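Local coordinates for protein epidermin decarboxylase (Staphylococcus epidermidis, PDB 1G63) that catalyses the FMN-dependent oxidative decarboxylation of the C-terminal cysteine residue of the epidermin precursor, forming a carbon-carbon double bond, at residues 3-8 against 76-81; 33-38 against 97-102; 111-116 against 169-174; 139-144 against 161-166. One frame throughout, in Å; residues are numbered along the deposited sequence.

Contact 1. Residues 3-8 against 76-81; sequences GKLLIC and YILVLP
L6 and L78 carry the centre of a parallel ladder in which strands 5-8 and 76-79 run 18° apart, their axes 4.5 Å from each other at closest approach. Backbone bonds come first. L6 N gives to Y76 O at 2.9 Å, L6 O takes L78 N at 2.8 Å, and C8 N gives to L78 O at 2.6 Å; this alternation, with one residue of the 3-8 strand bonding to two positions two apart, is the parallel pattern. The ends differ: Y76 N to K4 O is a weak bond of 3.4 Å, while L80 N reaches C8 O at 2.9 Å but from above the carbonyl plane, where the chain turns a corner ahead of the cis peptide of P81.

Apolar contacts divide between the two faces. On the face of L5, I7, Y76 and L78, the leucines L5 and L78 cross at about a right angle, with CD1 of L5 3.6 Å from CD1 of L78. On the face of L6, C8, I77 and V79, SG of C8 lies 4.0 Å from CG2 of I77. Strands 32-36 and 110-114 flank the pair, which makes it the middle of the parallel, Rossmann-like sheet of this flavoprotein.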
# COMPACT_ATOMS: atom_id res chain seq x y z
N GLY B 3 -27.94 11.54 34.16
CA GLY B 3 -28.03 11.87 32.76
C GLY B 3 -26.75 11.58 32.01
O GLY B 3 -25.71 11.31 32.61
N LYS B 4 -26.81 11.64 30.68
CA LYS B 4 -25.67 11.34 29.83
C LYS B 4 -24.42 12.19 30.05
O LYS B 4 -24.46 13.42 30.09
CB LYS B 4 -26.10 11.39 28.36
CG LYS B 4 -27.16 10.35 28.03
CD LYS B 4 -27.61 10.43 26.59
CE LYS B 4 -28.73 9.45 26.33
NZ LYS B 4 -29.24 9.53 24.93
N LEU B 5 -23.29 11.50 30.19
CA LEU B 5 -22.00 12.14 30.41
C LEU B 5 -20.99 11.74 29.33
O LEU B 5 -20.86 10.56 28.99
CB LEU B 5 -21.47 11.77 31.80
CG LEU B 5 -20.10 12.31 32.22
CD1 LEU B 5 -20.05 12.47 33.72
CD2 LEU B 5 -18.99 11.39 31.74
N LEU B 6 -20.28 12.73 28.81
CA LEU B 6 -19.27 12.50 27.78
C LEU B 6 -17.87 12.75 28.31
O LEU B 6 -17.61 13.77 28.95
CB LEU B 6 -19.52 13.40 26.57
CG LEU B 6 -18.41 13.43 25.51
CD1 LEU B 6 -18.15 12.04 24.96
CD2 LEU B 6 -18.80 14.38 24.38
N ILE B 7 -16.96 11.80 28.06
CA ILE B 7 -15.58 11.96 28.48
C ILE B 7 -14.75 12.28 27.25
O ILE B 7 -14.79 11.56 26.25
CB ILE B 7 -14.99 10.67 29.09
CG1 ILE B 7 -15.65 10.36 30.43
CG2 ILE B 7 -13.47 10.83 29.27
CD1 ILE B 7 -15.16 9.06 31.05
N CYS B 8 -14.01 13.38 27.31
CA CYS B 8 -13.13 13.77 26.22
C CYS B 8 -11.73 13.50 26.75
O CYS B 8 -11.22 14.23 27.60
CB CYS B 8 -13.30 15.26 25.89
SG CYS B 8 -14.87 15.64 25.03
N TYR B 76 -23.28 16.57 30.81
CA TYR B 76 -21.95 16.85 31.34
C TYR B 76 -20.88 16.43 30.35
O TYR B 76 -20.96 15.37 29.74
CB TYR B 76 -21.72 16.12 32.66
CG TYR B 76 -22.89 16.16 33.61
CD1 TYR B 76 -23.97 15.30 33.45
CD2 TYR B 76 -22.91 17.06 34.68
CE1 TYR B 76 -25.05 15.33 34.32
CE2 TYR B 76 -23.99 17.10 35.56
CZ TYR B 76 -25.06 16.23 35.37
OH TYR B 76 -26.14 16.25 36.24
N ILE B 77 -19.87 17.27 30.19
CA ILE B 77 -18.76 16.99 29.30
C ILE B 77 -17.48 17.18 30.10
O ILE B 77 -17.16 18.28 30.54
CB ILE B 77 -18.76 17.93 28.08
CG1 ILE B 77 -20.05 17.75 27.29
CG2 ILE B 77 -17.55 17.63 27.19
CD1 ILE B 77 -20.19 18.68 26.10
N LEU B 78 -16.75 16.09 30.29
CA LEU B 78 -15.51 16.12 31.04
C LEU B 78 -14.32 15.91 30.12
O LEU B 78 -14.37 15.09 29.20
CB LEU B 78 -15.47 15.00 32.09
CG LEU B 78 -16.37 15.00 33.32
CD1 LEU B 78 -17.84 15.16 32.94
CD2 LEU B 78 -16.15 13.70 34.07
N VAL B 79 -13.26 16.66 30.34
CA VAL B 79 -12.05 16.47 29.56
C VAL B 79 -11.15 15.83 30.62
O VAL B 79 -10.61 16.49 31.51
CB VAL B 79 -11.50 17.79 29.01
CG1 VAL B 79 -11.37 18.79 30.11
CG2 VAL B 79 -10.15 17.55 28.33
N LEU B 80 -11.05 14.50 30.53
CA LEU B 80 -10.32 13.70 31.50
C LEU B 80 -9.60 12.53 30.82
O LEU B 80 -10.25 11.68 30.23
CB LEU B 80 -11.32 13.18 32.54
CG LEU B 80 -10.94 12.15 33.59
CD1 LEU B 80 -10.02 12.76 34.63
CD2 LEU B 80 -12.21 11.63 34.25
N PRO B 81 -8.26 12.50 30.87
CA PRO B 81 -7.39 13.50 31.50
C PRO B 81 -7.31 14.68 30.54
O PRO B 81 -7.52 14.51 29.34
CB PRO B 81 -6.03 12.80 31.61
CG PRO B 81 -6.32 11.36 31.27
CD PRO B 81 -7.46 11.40 30.32

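Contact 2. Residues 33-38 against 97-102. With FMN (flavin mononucleotide), chain N; FMN (flavin mononucleotide), chain M.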
# COMPACT_ATOMS: atom_id res chain seq x y z
N ASN B 33 -20.28 8.09 27.59
CA ASN B 33 -19.69 7.89 26.28
C ASN B 33 -18.30 8.51 26.24
O ASN B 33 -17.92 9.27 27.14
CB ASN B 33 -20.60 8.53 25.23
CG ASN B 33 -22.02 7.99 25.29
OD1 ASN B 33 -22.98 8.74 25.25
ND2 ASN B 33 -22.16 6.68 25.38
N ILE B 34 -17.53 8.19 25.21
CA ILE B 34 -16.17 8.71 25.15
C ILE B 34 -15.72 9.16 23.76
O ILE B 34 -16.17 8.65 22.73
CB ILE B 34 -15.21 7.66 25.74
CG1 ILE B 34 -13.83 8.29 25.99
CG2 ILE B 34 -15.15 6.45 24.84
CD1 ILE B 34 -13.01 7.55 27.02
N LEU B 35 -14.82 10.14 23.75
CA LEU B 35 -14.29 10.73 22.53
C LEU B 35 -12.80 10.99 22.79
O LEU B 35 -12.45 11.60 23.79
CB LEU B 35 -15.03 12.04 22.23
CG LEU B 35 -14.91 12.73 20.87
CD1 LEU B 35 -15.72 14.03 20.90
CD2 LEU B 35 -13.45 13.03 20.57
N PHE B 36 -11.92 10.54 21.90
CA PHE B 36 -10.48 10.73 22.09
C PHE B 36 -9.84 11.74 21.14
O PHE B 36 -10.36 12.03 20.07
CB PHE B 36 -9.73 9.40 21.91
CG PHE B 36 -10.04 8.36 22.96
CD1 PHE B 36 -11.12 7.50 22.81
CD2 PHE B 36 -9.23 8.24 24.10
CE1 PHE B 36 -11.40 6.52 23.78
CE2 PHE B 36 -9.50 7.27 25.06
CZ PHE B 36 -10.59 6.41 24.91
N SER B 37 -8.70 12.27 21.57
CA SER B 37 -7.96 13.20 20.74
C SER B 37 -7.09 12.31 19.84
O SER B 37 -6.70 11.21 20.23
CB SER B 37 -7.07 14.10 21.60
OG SER B 37 -5.95 13.39 22.12
N PRO B 38 -6.79 12.75 18.62
CA PRO B 38 -5.96 11.95 17.71
C PRO B 38 -4.69 11.39 18.36
O PRO B 38 -4.37 10.21 18.20
CB PRO B 38 -5.64 12.92 16.58
CG PRO B 38 -6.90 13.74 16.51
CD PRO B 38 -7.21 14.01 17.97
N ASN B 97 -9.82 19.52 15.87
CA ASN B 97 -10.15 18.09 15.88
C ASN B 97 -11.54 17.97 16.51
O ASN B 97 -12.04 18.93 17.08
CB ASN B 97 -9.09 17.25 16.63
CG ASN B 97 -8.87 17.70 18.06
OD1 ASN B 97 -9.82 18.04 18.77
ND2 ASN B 97 -7.61 17.68 18.50
N LEU B 98 -12.17 16.80 16.40
CA LEU B 98 -13.52 16.63 16.94
C LEU B 98 -13.66 16.94 18.43
O LEU B 98 -14.56 17.68 18.82
CB LEU B 98 -14.04 15.21 16.66
CG LEU B 98 -15.49 14.93 17.13
CD1 LEU B 98 -16.46 15.90 16.47
CD2 LEU B 98 -15.88 13.49 16.79
N LEU B 99 -12.77 16.37 19.24
CA LEU B 99 -12.82 16.59 20.69
C LEU B 99 -12.83 18.07 21.03
O LEU B 99 -13.67 18.58 21.76
CB LEU B 99 -11.62 15.92 21.36
CG LEU B 99 -11.49 16.07 22.89
CD1 LEU B 99 -10.68 14.90 23.44
CD2 LEU B 99 -10.82 17.40 23.25
N THR B 100 -11.87 18.76 20.46
CA THR B 100 -11.69 20.16 20.69
C THR B 100 -12.85 21.00 20.11
O THR B 100 -13.21 22.06 20.64
CB THR B 100 -10.29 20.53 20.16
OG1 THR B 100 -9.72 21.55 20.97
CG2 THR B 100 -10.35 20.96 18.74
N THR B 101 -13.48 20.52 19.03
CA THR B 101 -14.63 21.21 18.45
C THR B 101 -15.85 21.02 19.36
O THR B 101 -16.70 21.90 19.49
CB THR B 101 -14.97 20.67 17.03
OG1 THR B 101 -13.92 21.02 16.12
CG2 THR B 101 -16.28 21.26 16.53
N VAL B 102 -15.94 19.84 19.97
CA VAL B 102 -17.02 19.54 20.89
C VAL B 102 -16.90 20.43 22.13
O VAL B 102 -17.90 20.92 22.66
CB VAL B 102 -17.00 18.04 21.30
CG1 VAL B 102 -17.78 17.82 22.61
CG2 VAL B 102 -17.61 17.20 20.18
N1 FMN N . 0.88 16.04 28.05
C2 FMN N . 0.12 16.42 29.12
O2 FMN N . -0.47 17.46 29.18
N3 FMN N . 0.02 15.54 30.25
C4 FMN N . 0.62 14.33 30.35
O4 FMN N . 0.49 13.66 31.38
C4A FMN N . 1.46 13.93 29.22
N5 FMN N . 2.06 12.75 29.20
C5A FMN N . 2.70 12.33 28.06
C6 FMN N . 3.27 10.98 28.00
C7 FMN N . 4.03 10.55 26.95
C7M FMN N . 4.60 9.12 26.92
C8 FMN N . 4.08 11.37 25.72
C8M FMN N . 4.79 10.88 24.48
C9 FMN N . 3.57 12.66 25.78
C9A FMN N . 2.88 13.18 26.89
N10 FMN N . 2.32 14.49 26.99
C10 FMN N . 1.52 14.87 28.06
C1' FMN N . 2.43 15.40 25.84
C2' FMN N . 1.15 15.30 24.98
O2' FMN N . 0.86 13.99 24.49
C3' FMN N . 1.25 16.25 23.78
O3' FMN N . 1.34 17.63 24.27
C4' FMN N . 0.12 16.17 22.77
O4' FMN N . 0.41 16.96 21.60
C5' FMN N . -1.25 16.55 23.32
O5' FMN N . -2.27 16.32 22.33
P FMN N . -3.82 16.30 22.67
O1P FMN N . -4.15 17.62 23.31
O2P FMN N . -4.09 15.13 23.53
O3P FMN N . -4.52 16.14 21.27
N1 FMN M . -17.40 24.42 11.93
C2 FMN M . -17.76 25.73 11.72
O2 FMN M . -17.17 26.67 12.16
N3 FMN M . -18.91 25.99 10.92
C4 FMN M . -19.70 25.06 10.35
O4 FMN M . -20.69 25.41 9.70
C4A FMN M . -19.34 23.66 10.60
N5 FMN M . -20.03 22.67 10.05
C5A FMN M . -19.57 21.39 10.17
C6 FMN M . -20.26 20.30 9.48
C7 FMN M . -19.95 18.98 9.66
C7M FMN M . -20.69 17.87 8.90
C8 FMN M . -18.71 18.64 10.39
C8M FMN M . -18.23 17.21 10.50
C9 FMN M . -18.05 19.66 11.08
C9A FMN M . -18.43 21.02 11.00
N10 FMN M . -17.78 22.10 11.66
C10 FMN M . -18.12 23.42 11.42
C1' FMN M . -16.59 21.83 12.50
C2' FMN M . -15.31 22.03 11.66
O2' FMN M . -15.24 21.21 10.48
C3' FMN M . -14.08 21.75 12.51
O3' FMN M . -14.04 22.69 13.62
C4' FMN M . -12.74 21.81 11.78
O4' FMN M . -11.67 21.34 12.64
C5' FMN M . -12.38 23.18 11.23
O5' FMN M . -11.16 23.10 10.46
P FMN M . -10.69 24.23 9.47
O1P FMN M . -10.60 25.48 10.26
O2P FMN M . -11.64 24.32 8.32
O3P FMN M . -9.27 23.74 8.97
O HOH W 1 -10.61 14.57 18.55
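L35 reaches from its strand to helix 98-102, and its side chain spreads over the start of the helix, from L98 to V102. Its CB points toward the helix, and CG stands anti to the backbone N (chi1 -167°). Beyond CG the branches part: CD2 meets L99, 3.5 Å from its CB, whereas CD1 serves three residues, lying 3.9 Å from CG of L98 and 3.8 Å from CG2 of V102 and also approaching CA of L99. L35 and V102 lie alongside each other, pointing opposite ways. L99 in turn sends CD1 back to the strand end, 3.8 Å from N of S37.

Polar contacts edge this apolar patch. A water bridges the segments, donating to F36 O and accepting from L99 N, an amide of the first helical turn. N97, at the N-cap, packs ND2 against CD of P38, and its backbone O takes both N and OG1 of T101, the hydroxyl arriving from above the carbonyl plane.

Two flavins bound by this chain lie near the contact. OG of S37 donates to phosphate oxygen O2P of one FMN at 2.9 Å, while OG1 of T101 accepts from ribityl O3' of the other at 3.0 Å; that second FMN is also held by A11, S83 and T86 of a neighbouring subunit.

Strand 33-36 and helix 98-102 differ in direction by 118°, their axes 8.4 Å apart at closest approach. L99 also touches C8 of strand 5-9, and V102 touches L6 of that strand and the active-site H67 of helix 67-72, so helix 98-105 lies across the sheet beside helix 67-72.

Contact 3. Residues 111-116 against 169-174; sequences FIFPNM and LNFVLN. With FMN (flavin mononucleotide), chain N.
F111 lies with one ring face against V172: CG2 of the valine is 4.1 Å from the ring centroid and 27° off its normal, a CH-pi contact, and CG1 also stands above the centre of that face. With CG1 anti to the backbone N (chi1 167°), CG2 falls beside that N, over the ring. Over the same face, CE2 of F111 comes 3.6 Å from CA of V172.

CG2 of V172 serves a second ring as well, meeting the edge of F113 4.0 Å from its CZ. F113 and F171 form an offset edge-to-face pair, with the edge of F171 turned toward the face of F113. Their centroids are 5.5 Å apart and the planes make 69°; CZ of F113 comes 3.8 Å from CD2 of F171. Y141 adds a further ring to the cluster.

Further along the strand's chain, N115 O accepts a hydrogen bond from N3 of FMN at 2.8 Å, although this end does not touch the helix. The contact between helix 165-172 and strand 110-114 rests on aromatic and aliphatic carbon: no directional polar bond links the helix to the strand, and their fit depends on dispersion and ring orientation.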
# COMPACT_ATOMS: atom_id res chain seq x y z
N PHE B 111 -16.20 20.45 32.04
CA PHE B 111 -15.46 20.24 33.28
C PHE B 111 -14.06 19.72 32.94
O PHE B 111 -13.90 18.63 32.38
CB PHE B 111 -16.17 19.23 34.18
CG PHE B 111 -17.56 19.65 34.60
CD1 PHE B 111 -18.64 19.52 33.73
CD2 PHE B 111 -17.78 20.19 35.87
CE1 PHE B 111 -19.91 19.92 34.11
CE2 PHE B 111 -19.05 20.59 36.26
CZ PHE B 111 -20.13 20.45 35.37
N ILE B 112 -13.04 20.50 33.27
CA ILE B 112 -11.66 20.13 32.96
C ILE B 112 -10.83 19.58 34.13
O ILE B 112 -10.75 20.20 35.18
CB ILE B 112 -10.93 21.34 32.36
CG1 ILE B 112 -11.65 21.80 31.09
CG2 ILE B 112 -9.47 20.99 32.08
CD1 ILE B 112 -11.06 23.04 30.46
N PHE B 113 -10.22 18.41 33.92
CA PHE B 113 -9.37 17.80 34.94
C PHE B 113 -7.92 17.72 34.44
O PHE B 113 -7.51 16.74 33.83
CB PHE B 113 -9.86 16.39 35.29
CG PHE B 113 -11.21 16.37 35.92
CD1 PHE B 113 -12.37 16.33 35.14
CD2 PHE B 113 -11.35 16.41 37.31
CE1 PHE B 113 -13.63 16.33 35.73
CE2 PHE B 113 -12.60 16.41 37.90
CZ PHE B 113 -13.75 16.37 37.11
N PRO B 114 -7.14 18.77 34.69
CA PRO B 114 -5.74 18.82 34.26
C PRO B 114 -4.88 17.67 34.76
O PRO B 114 -5.02 17.23 35.90
CB PRO B 114 -5.25 20.16 34.81
CG PRO B 114 -6.50 20.99 34.87
CD PRO B 114 -7.52 20.01 35.39
N ASN B 115 -4.00 17.18 33.88
CA ASN B 115 -3.06 16.13 34.24
C ASN B 115 -1.80 16.29 33.41
O ASN B 115 -1.84 16.22 32.18
CB ASN B 115 -3.63 14.74 34.02
CG ASN B 115 -2.68 13.65 34.50
OD1 ASN B 115 -2.07 12.94 33.70
ND2 ASN B 115 -2.54 13.52 35.82
N MET B 116 -0.68 16.52 34.09
CA MET B 116 0.59 16.72 33.43
C MET B 116 1.67 16.75 34.50
O MET B 116 1.36 16.83 35.69
CB MET B 116 0.58 18.06 32.70
CG MET B 116 0.34 19.25 33.63
SD MET B 116 0.02 20.82 32.81
CE MET B 116 -1.75 20.66 32.45
N LEU B 169 -16.82 13.32 40.93
CA LEU B 169 -18.26 13.29 41.17
C LEU B 169 -18.67 14.57 41.89
O LEU B 169 -19.67 15.19 41.54
CB LEU B 169 -18.62 12.08 42.02
CG LEU B 169 -19.31 10.90 41.33
CD1 LEU B 169 -18.88 10.81 39.88
CD2 LEU B 169 -18.98 9.62 42.08
N ASN B 170 -17.88 14.98 42.88
CA ASN B 170 -18.17 16.18 43.65
C ASN B 170 -17.96 17.46 42.84
O ASN B 170 -18.71 18.43 43.00
CB ASN B 170 -17.29 16.23 44.90
CG ASN B 170 -17.62 17.42 45.80
OD1 ASN B 170 -18.68 17.46 46.44
ND2 ASN B 170 -16.72 18.40 45.85
N PHE B 171 -16.93 17.47 42.00
CA PHE B 171 -16.61 18.64 41.19
C PHE B 171 -17.64 18.84 40.10
O PHE B 171 -17.95 19.96 39.72
CB PHE B 171 -15.23 18.49 40.56
CG PHE B 171 -14.75 19.72 39.85
CD1 PHE B 171 -14.34 20.84 40.57
CD2 PHE B 171 -14.71 19.77 38.46
CE1 PHE B 171 -13.89 22.00 39.92
CE2 PHE B 171 -14.27 20.93 37.79
CZ PHE B 171 -13.86 22.04 38.53
N VAL B 172 -18.18 17.73 39.61
CA VAL B 172 -19.16 17.76 38.54
C VAL B 172 -20.61 17.93 38.99
O VAL B 172 -21.40 18.54 38.27
CB VAL B 172 -19.02 16.49 37.65
CG1 VAL B 172 -20.22 16.33 36.72
CG2 VAL B 172 -17.74 16.60 36.83
N LEU B 173 -20.97 17.40 40.16
CA LEU B 173 -22.34 17.50 40.63
C LEU B 173 -22.68 18.63 41.63
O LEU B 173 -23.70 18.58 42.32
CB LEU B 173 -22.81 16.15 41.20
CG LEU B 173 -23.14 14.96 40.29
CD1 LEU B 173 -23.97 15.41 39.09
CD2 LEU B 173 -21.88 14.28 39.82
N ASN B 174 -21.82 19.66 41.70
CA ASN B 174 -22.05 20.82 42.59
C ASN B 174 -22.03 22.14 41.81
O ASN B 174 -23.02 22.90 41.88
CB ASN B 174 -20.99 20.88 43.69
CG ASN B 174 -21.28 19.89 44.80
OD1 ASN B 174 -21.53 18.71 44.54
ND2 ASN B 174 -21.24 20.36 46.05
N1 FMN N . 0.88 16.04 28.05
C2 FMN N . 0.12 16.42 29.12
O2 FMN N . -0.47 17.46 29.18
N3 FMN N . 0.02 15.54 30.25
C4 FMN N . 0.62 14.33 30.35
O4 FMN N . 0.49 13.66 31.38
C4A FMN N . 1.46 13.93 29.22
N5 FMN N . 2.06 12.75 29.20
C5A FMN N . 2.70 12.33 28.06
C6 FMN N . 3.27 10.98 28.00
C7 FMN N . 4.03 10.55 26.95
C7M FMN N . 4.60 9.12 26.92
C8 FMN N . 4.08 11.37 25.72
C8M FMN N . 4.79 10.88 24.48
C9 FMN N . 3.57 12.66 25.78
C9A FMN N . 2.88 13.18 26.89
N10 FMN N . 2.32 14.49 26.99
C10 FMN N . 1.52 14.87 28.06
C1' FMN N . 2.43 15.40 25.84
C2' FMN N . 1.15 15.30 24.98
O2' FMN N . 0.86 13.99 24.49
C3' FMN N . 1.25 16.25 23.78
O3' FMN N . 1.34 17.63 24.27
C4' FMN N . 0.12 16.17 22.77
O4' FMN N . 0.41 16.96 21.60
C5' FMN N . -1.25 16.55 23.32
O5' FMN N . -2.27 16.32 22.33
P FMN N . -3.82 16.30 22.67
O1P FMN N . -4.15 17.62 23.31
O2P FMN N . -4.09 15.13 23.53
O3P FMN N . -4.52 16.14 21.27

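Contact 4. Residues 139-144 against 161-166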
# COMPACT_ATOMS: atom_id res chain seq x y z
N LYS B 139 -15.53 25.14 34.21
CA LYS B 139 -15.05 24.55 35.45
C LYS B 139 -13.71 23.84 35.26
O LYS B 139 -13.59 22.89 34.49
CB LYS B 139 -16.08 23.57 36.02
CG LYS B 139 -17.35 24.22 36.55
CD LYS B 139 -18.24 24.73 35.41
CE LYS B 139 -19.53 25.36 35.93
NZ LYS B 139 -19.28 26.58 36.76
N VAL B 140 -12.70 24.33 35.97
CA VAL B 140 -11.37 23.75 35.90
C VAL B 140 -10.98 23.30 37.30
O VAL B 140 -10.78 24.11 38.20
CB VAL B 140 -10.33 24.77 35.40
CG1 VAL B 140 -8.97 24.11 35.28
CG2 VAL B 140 -10.76 25.36 34.08
N TYR B 141 -10.86 21.99 37.49
CA TYR B 141 -10.52 21.42 38.78
C TYR B 141 -9.05 21.65 39.18
O TYR B 141 -8.16 21.67 38.34
CB TYR B 141 -10.87 19.93 38.71
CG TYR B 141 -10.50 19.08 39.89
CD1 TYR B 141 -9.22 18.52 40.00
CD2 TYR B 141 -11.44 18.79 40.88
CE1 TYR B 141 -8.90 17.68 41.06
CE2 TYR B 141 -11.13 17.95 41.94
CZ TYR B 141 -9.86 17.40 42.03
OH TYR B 141 -9.54 16.57 43.09
N SER B 142 -8.80 21.86 40.47
CA SER B 142 -7.42 22.06 40.92
C SER B 142 -6.79 20.68 41.06
O SER B 142 -7.21 19.89 41.90
CB SER B 142 -7.38 22.78 42.27
OG SER B 142 -7.79 24.12 42.14
N PRO B 143 -5.78 20.38 40.23
CA PRO B 143 -5.06 19.10 40.22
C PRO B 143 -4.63 18.63 41.60
O PRO B 143 -4.16 19.42 42.41
CB PRO B 143 -3.84 19.40 39.34
CG PRO B 143 -4.36 20.42 38.39
CD PRO B 143 -5.17 21.33 39.28
N ASP B 144 -4.80 17.34 41.86
CA ASP B 144 -4.40 16.76 43.13
C ASP B 144 -2.88 16.64 43.11
O ASP B 144 -2.27 16.59 42.03
CB ASP B 144 -5.05 15.39 43.33
CG ASP B 144 -6.56 15.48 43.51
OD1 ASP B 144 -6.99 16.20 44.43
OD2 ASP B 144 -7.30 14.85 42.73
N THR B 161 -1.50 14.36 40.67
CA THR B 161 -2.02 13.02 40.52
C THR B 161 -3.41 13.01 39.92
O THR B 161 -4.06 14.04 39.80
CB THR B 161 -2.09 12.28 41.87
OG1 THR B 161 -2.97 12.99 42.75
CG2 THR B 161 -0.72 12.20 42.50
N MET B 162 -3.87 11.83 39.53
CA MET B 162 -5.20 11.68 38.96
C MET B 162 -6.29 11.83 40.04
O MET B 162 -6.11 11.42 41.19
CB MET B 162 -5.32 10.32 38.26
CG MET B 162 -4.59 10.24 36.90
SD MET B 162 -5.46 11.04 35.49
CE MET B 162 -5.18 12.64 35.86
N PRO B 163 -7.43 12.43 39.68
CA PRO B 163 -8.54 12.64 40.60
C PRO B 163 -9.23 11.33 41.00
O PRO B 163 -9.46 10.46 40.17
CB PRO B 163 -9.51 13.53 39.81
CG PRO B 163 -8.69 14.06 38.66
CD PRO B 163 -7.77 12.93 38.33
N ASN B 164 -9.57 11.20 42.28
CA ASN B 164 -10.28 10.03 42.78
C ASN B 164 -11.69 10.16 42.17
O ASN B 164 -12.14 11.26 41.86
CB ASN B 164 -10.32 10.10 44.32
CG ASN B 164 -11.24 9.05 44.93
OD1 ASN B 164 -12.47 9.20 44.94
ND2 ASN B 164 -10.64 7.98 45.46
N ILE B 165 -12.39 9.04 41.97
CA ILE B 165 -13.72 9.10 41.36
C ILE B 165 -14.71 9.91 42.20
O ILE B 165 -15.68 10.46 41.68
CB ILE B 165 -14.26 7.67 41.09
CG1 ILE B 165 -15.18 7.69 39.86
CG2 ILE B 165 -14.99 7.13 42.30
CD1 ILE B 165 -16.49 8.40 40.04
N GLU B 166 -14.45 9.98 43.50
CA GLU B 166 -15.29 10.75 44.42
C GLU B 166 -15.03 12.23 44.13
O GLU B 166 -15.92 13.07 44.23
CB GLU B 166 -14.92 10.41 45.86
CG GLU B 166 -15.51 11.34 46.90
CD GLU B 166 -14.57 11.55 48.10
OE1 GLU B 166 -14.91 12.37 48.99
OE2 GLU B 166 -13.50 10.90 48.15
O HOH W 2 -6.21 15.51 39.99
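D144 and P163 cross obliquely, the carboxylate oxygen OD2 coming to 3.3 Å from CA of the proline and 3.9 Å from its CB. CG of D144 stands beside the backbone N (chi1 -68°), and the carboxylate faces the hydroxyl of Y141. Both oxygens lie near Y141 OH, OD2 at 2.8 Å, in weak bonding. The tyrosine ring meets P163 obliquely, CE1 standing 4.3 Å from CG of the proline, so P163 touches both members of the Y141-D144 pair.

At the other side of D144, T161 is held through the main chain. T161 N donates to D144 O at 2.7 Å, coming from above the carbonyl plane. The threonine hydroxyl OG1, set between backbone N and carbonyl carbon (chi1 61°), lies against CB of D144 at 3.2 Å. A water then joins the two segments: it accepts from D144 N and donates to D144 OD2 and to T161 O, the last at 2.6 Å.

The directions of 141-144 and 161-164 differ by 110°, where the chain enters and leaves the antiparallel hairpin of strands 144-149 and 156-161. Chemically, a water donates to OD2, and the tyrosine hydroxyl adds only weak bonding, with no cationic partner in either touching segment; the polar network fastens the base of the hairpin at the surface, and hydrogen bonding to OD2 would be expected to favour the ionised form.

Overall arrangement
Contacts 1, 2 and 3 are buried, whereas contact 4 lies at the surface. All four reach the same parallel sheet. Contact 1 is its middle, built on a backbone ladder, and contacts 2 and 3 stand on opposite sides of the chain's centre, about 17 Å apart between centres, each packing a helix onto a strand that neighbours contact 1: aliphatic with a water bridge in contact 2, aromatic in contact 3. These two also touch one FMN, at its phosphate and flavin ring respectively. Contacts 3 and 4 share helix 165-172, their centres about 5 Å apart, but contact 4 relies on one backbone bond, a carboxylate and a bridging water.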